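Local coordinates for protein tannase (Fusobacterium nucleatum subsp. nucleatum ATCC 25586, PDB 6YQ4) that probably hydrolyses gallotannins, giving the bacterium a detoxifying activity against plant tannins, with an alpha/beta-hydrolase fold that also carries a magnesium ion, at residues 144-147 with 152-155; 148-151 with 157-160. All blocks are in the same frame, centred on the assembly; numbering follows the deposited sequence.

The chain runs down helix 134-148 and then through a loop to strand 160-163 of the central mixed sheet, and both contacts belong to this one connection. Interaction 1 closes a short loop by bringing 152-155 back to the last turn of the helix. Interaction 2 starts just where the helix ends, at 148-151, and reaches past the first contact to 157-160. The two loops therefore interleave instead of nesting: 148-151 lies inside interaction 1, and 152-155 inside interaction 2. They share the magnesium ion, bound by Met153 and Gly155 in the first and Asp150 in the second. Leu146 and Ile160 also meet, joining helix to strand.

Interaction 1 of 2, residues 144-147 with 152-155; sequences RYLY and VMPG. With MG (magnesium ion), chain E.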
loop_
_atom_site.group_PDB
_atom_site.type_symbol
_atom_site.label_atom_id
_atom_site.label_comp_id
_atom_site.label_asym_id
_atom_site.label_seq_id
_atom_site.Cartn_x
_atom_site.Cartn_y
_atom_site.Cartn_z
ATOM N N ARG A 144 3.852 -2.678 -18.455
ATOM C CA ARG A 144 4.200 -2.410 -19.843
ATOM C C ARG A 144 4.376 -3.711 -20.617
ATOM O O ARG A 144 3.936 -3.823 -21.767
ATOM C CB ARG A 144 5.457 -1.541 -19.890
ATOM C CG ARG A 144 5.232 -0.200 -19.223
ATOM C CD ARG A 144 6.421 0.717 -19.315
ATOM N NE ARG A 144 6.064 2.099 -19.008
ATOM C CZ ARG A 144 5.949 3.060 -19.916
ATOM N NH1 ARG A 144 6.162 2.807 -21.201
ATOM N NH2 ARG A 144 5.638 4.283 -19.536
ATOM N N TYR A 145 4.990 -4.713 -19.980
ATOM C CA TYR A 145 5.068 -6.055 -20.550
ATOM C C TYR A 145 3.684 -6.613 -20.854
ATOM O O TYR A 145 3.467 -7.207 -21.917
ATOM C CB TYR A 145 5.814 -6.981 -19.584
ATOM C CG TYR A 145 5.925 -8.413 -20.045
ATOM C CD1 TYR A 145 7.079 -8.870 -20.688
ATOM C CD2 TYR A 145 4.884 -9.314 -19.830
ATOM C CE1 TYR A 145 7.184 -10.164 -21.117
ATOM C CE2 TYR A 145 4.982 -10.618 -20.253
ATOM C CZ TYR A 145 6.137 -11.043 -20.895
ATOM O OH TYR A 145 6.228 -12.345 -21.326
ATOM N N LEU A 146 2.740 -6.455 -19.924
ATOM C CA LEU A 146 1.373 -6.913 -20.166
ATOM C C LEU A 146 0.760 -6.251 -21.390
ATOM O O LEU A 146 0.114 -6.928 -22.198
ATOM C CB LEU A 146 0.503 -6.654 -18.947
ATOM C CG LEU A 146 0.910 -7.430 -17.698
ATOM C CD1 LEU A 146 -0.145 -7.235 -16.615
ATOM C CD2 LEU A 146 1.087 -8.884 -18.030
ATOM N N TYR A 147 0.943 -4.930 -21.548
ATOM C CA TYR A 147 0.370 -4.238 -22.710
ATOM C C TYR A 147 1.030 -4.684 -24.007
ATOM O O TYR A 147 0.343 -4.937 -25.003
ATOM C CB TYR A 147 0.497 -2.717 -22.553
ATOM C CG TYR A 147 -0.618 -2.112 -21.727
ATOM C CD1 TYR A 147 -1.929 -2.072 -22.209
ATOM C CD2 TYR A 147 -0.372 -1.606 -20.455
ATOM C CE1 TYR A 147 -2.961 -1.526 -21.447
ATOM C CE2 TYR A 147 -1.396 -1.053 -19.686
ATOM C CZ TYR A 147 -2.687 -1.018 -20.184
ATOM O OH TYR A 147 -3.686 -0.476 -19.407
ATOM N N VAL A 152 -1.407 -11.204 -27.965
ATOM C CA VAL A 152 -1.149 -12.631 -28.006
ATOM C C VAL A 152 -1.473 -13.322 -26.680
ATOM O O VAL A 152 -1.662 -14.548 -26.664
ATOM C CB VAL A 152 0.312 -12.884 -28.441
ATOM C CG1 VAL A 152 1.297 -12.386 -27.380
ATOM C CG2 VAL A 152 0.525 -14.347 -28.781
ATOM N N MET A 153 -1.579 -12.578 -25.586
ATOM C CA MET A 153 -1.867 -13.166 -24.279
ATOM C C MET A 153 -3.360 -13.113 -23.983
ATOM O O MET A 153 -4.007 -12.091 -24.241
ATOM C CB MET A 153 -1.104 -12.438 -23.168
ATOM C CG MET A 153 -1.350 -12.971 -21.744
ATOM S SD MET A 153 -0.395 -12.120 -20.447
ATOM C CE MET A 153 1.183 -12.008 -21.287
ATOM N N PRO A 154 -3.937 -14.199 -23.469
ATOM C CA PRO A 154 -5.351 -14.159 -23.083
ATOM C C PRO A 154 -5.617 -13.070 -22.055
ATOM O O PRO A 154 -4.739 -12.674 -21.279
ATOM C CB PRO A 154 -5.603 -15.562 -22.508
ATOM C CG PRO A 154 -4.617 -16.437 -23.218
ATOM C CD PRO A 154 -3.387 -15.569 -23.430
ATOM N N GLY A 155 -6.839 -12.573 -22.068
ATOM C CA GLY A 155 -7.231 -11.492 -21.177
ATOM C C GLY A 155 -7.196 -10.140 -21.859
ATOM O O GLY A 155 -6.947 -10.004 -23.058
HETATM MG MG MG E . -5.175 -10.124 -24.178
#
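The ring of Tyr145 is met obliquely by the terminal methyl of Met153, whose CE lies 4.2 Å from ring atom CE2, and the two side chains cross at about a right angle. Beside it Leu146 offers a branch of its own: CD2 comes to 4.3 Å from Met153 SD. Methionine suits this place because a slender, flexible thioether can fit against an aromatic ring and a branched leucine together. Its chain leaves the backbone extended and bends only at the last torsion (chi3 -43°), which brings CE round to the tyrosine. Phe10 touches both Tyr145 and Met153, while Ile51 of strand 48-54 packs on the methionine, so this apolar patch is buried. The backbone of 152-155 has a different task. Met153 O binds the magnesium ion at 2.3 Å and Gly155 O binds it at 2.1 Å. Gly155 has a positive phi of 99°, a conformation in which a beta carbon would crowd the preceding carbonyl oxygen, and glycine avoids this. This is a metal-binding loop in which the backbone carbonyls of Asp150, Met153 and Gly155 hold the ion together with one carboxylate oxygen of Asp150, while the methionine side chain packs against the last turn of helix 134-148.

Interaction 2 of 2, residues 148-151 with 157-160; sequences LNDE and ANKI. With MG (magnesium ion), chain E.
Asp150 and Ala157 bring the two backbones closest, with their CA atoms 5.8 Å apart. The chain has just left helix 134-148, Asn149 being the first residue with non-helical backbone angles, and the polar part of the approach is made through one peptide N-H and one carboxylate, with no backbone pairing between the segments. Ala157 N donates to Asp150 OD2 over 3.2 Å at an N-H...O angle of 155°, arriving from above the carboxylate plane, 52° out of it. A second, weak bond from the same Ala157 N reaches Asp150 OD1 over 3.4 Å, so a single N-H is shared between both oxygens. Aspartate suits the place because its short side chain can serve the metal and the peptide at once. With CG anti to the backbone N (chi1 -167°), the carboxylate lies beside the residue's own carbonyl, and the two chelate the magnesium ion: Asp150 OD2 at 2.4 Å and Asp150 O at 2.5 Å. The N-H probably helps to orient the carboxylate and to balance its charge alongside the cation. Ala157 is small enough for its CB to lie 3.4 Å from Asp150 CG. Asn158 ND2 turns instead to Asp156 OD1. Met153 and Gly155 complete the protein ligands of the ion. Tyr147 of helix 134-148 packs on Ala157 and Asn158, while Ile160 packs on Val143 of that helix as it opens strand 160-163, which runs between the parallel strands 73-76 and 202-206.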
loop_
_atom_site.group_PDB
_atom_site.type_symbol
_atom_site.label_atom_id
_atom_site.label_comp_id
_atom_site.label_asym_id
_atom_site.label_seq_id
_atom_site.Cartn_x
_atom_site.Cartn_y
_atom_site.Cartn_z
ATOM N N LEU A 148 2.366 -4.786 -24.010
ATOM C CA LEU A 148 3.096 -5.210 -25.202
ATOM C C LEU A 148 2.623 -6.564 -25.712
ATOM O O LEU A 148 2.613 -6.802 -26.927
ATOM C CB LEU A 148 4.593 -5.248 -24.902
ATOM C CG LEU A 148 5.491 -5.522 -26.117
ATOM C CD1 LEU A 148 6.462 -4.391 -26.388
ATOM C CD2 LEU A 148 6.255 -6.811 -25.915
ATOM N N ASN A 149 2.217 -7.458 -24.814
ATOM C CA ASN A 149 1.813 -8.808 -25.184
ATOM C C ASN A 149 0.314 -9.009 -25.134
ATOM O O ASN A 149 -0.135 -10.156 -25.096
ATOM C CB ASN A 149 2.461 -9.835 -24.263
ATOM C CG ASN A 149 3.931 -9.928 -24.453
ATOM O OD1 ASN A 149 4.401 -10.480 -25.440
ATOM N ND2 ASN A 149 4.679 -9.402 -23.502
ATOM N N ASP A 150 -0.467 -7.926 -25.087
ATOM C CA ASP A 150 -1.914 -8.072 -24.943
ATOM C C ASP A 150 -2.506 -8.877 -26.092
ATOM O O ASP A 150 -3.351 -9.754 -25.873
ATOM C CB ASP A 150 -2.574 -6.692 -24.847
ATOM C CG ASP A 150 -4.026 -6.761 -24.382
ATOM O OD1 ASP A 150 -4.746 -5.744 -24.521
ATOM O OD2 ASP A 150 -4.444 -7.827 -23.878
ATOM N N GLU A 151 -2.048 -8.620 -27.320
ATOM C CA GLU A 151 -2.711 -9.208 -28.478
ATOM C C GLU A 151 -2.491 -10.708 -28.546
ATOM O O GLU A 151 -3.322 -11.430 -29.101
ATOM C CB GLU A 151 -2.235 -8.534 -29.760
ATOM C CG GLU A 151 -2.699 -7.076 -29.848
ATOM C CD GLU A 151 -2.213 -6.365 -31.103
ATOM O OE1 GLU A 151 -1.429 -6.969 -31.876
ATOM O OE2 GLU A 151 -2.626 -5.203 -31.320
ATOM N N ALA A 157 -5.580 -6.346 -21.298
ATOM C CA ALA A 157 -4.661 -5.440 -20.613
ATOM C C ALA A 157 -5.292 -4.101 -20.245
ATOM O O ALA A 157 -4.709 -3.352 -19.452
ATOM C CB ALA A 157 -3.418 -5.209 -21.474
ATOM N N ASN A 158 -6.452 -3.774 -20.787
ATOM C CA ASN A 158 -7.146 -2.550 -20.412
ATOM C C ASN A 158 -7.903 -2.684 -19.114
ATOM O O ASN A 158 -8.582 -1.731 -18.712
ATOM C CB ASN A 158 -8.113 -2.140 -21.512
ATOM C CG ASN A 158 -7.411 -1.868 -22.797
ATOM O OD1 ASN A 158 -6.598 -0.947 -22.877
ATOM N ND2 ASN A 158 -7.699 -2.666 -23.818
ATOM N N LYS A 159 -7.818 -3.845 -18.461
ATOM C CA LYS A 159 -8.530 -4.094 -17.218
ATOM C C LYS A 159 -7.599 -4.773 -16.214
ATOM O O LYS A 159 -7.826 -5.895 -15.760
ATOM C CB LYS A 159 -9.799 -4.899 -17.480
ATOM C CG LYS A 159 -10.814 -4.097 -18.258
ATOM C CD LYS A 159 -12.210 -4.568 -18.023
ATOM C CE LYS A 159 -13.059 -4.243 -19.244
ATOM N NZ LYS A 159 -14.316 -3.566 -18.846
ATOM N N ILE A 160 -6.533 -4.057 -15.865
ATOM C CA ILE A 160 -5.575 -4.503 -14.864
ATOM C C ILE A 160 -6.031 -3.989 -13.505
ATOM O O ILE A 160 -6.165 -2.777 -13.309
ATOM C CB ILE A 160 -4.158 -4.003 -15.194
ATOM C CG1 ILE A 160 -3.600 -4.714 -16.434
ATOM C CG2 ILE A 160 -3.228 -4.222 -14.017
ATOM C CD1 ILE A 160 -2.267 -4.147 -16.908
HETATM MG MG MG E . -5.175 -10.124 -24.178
#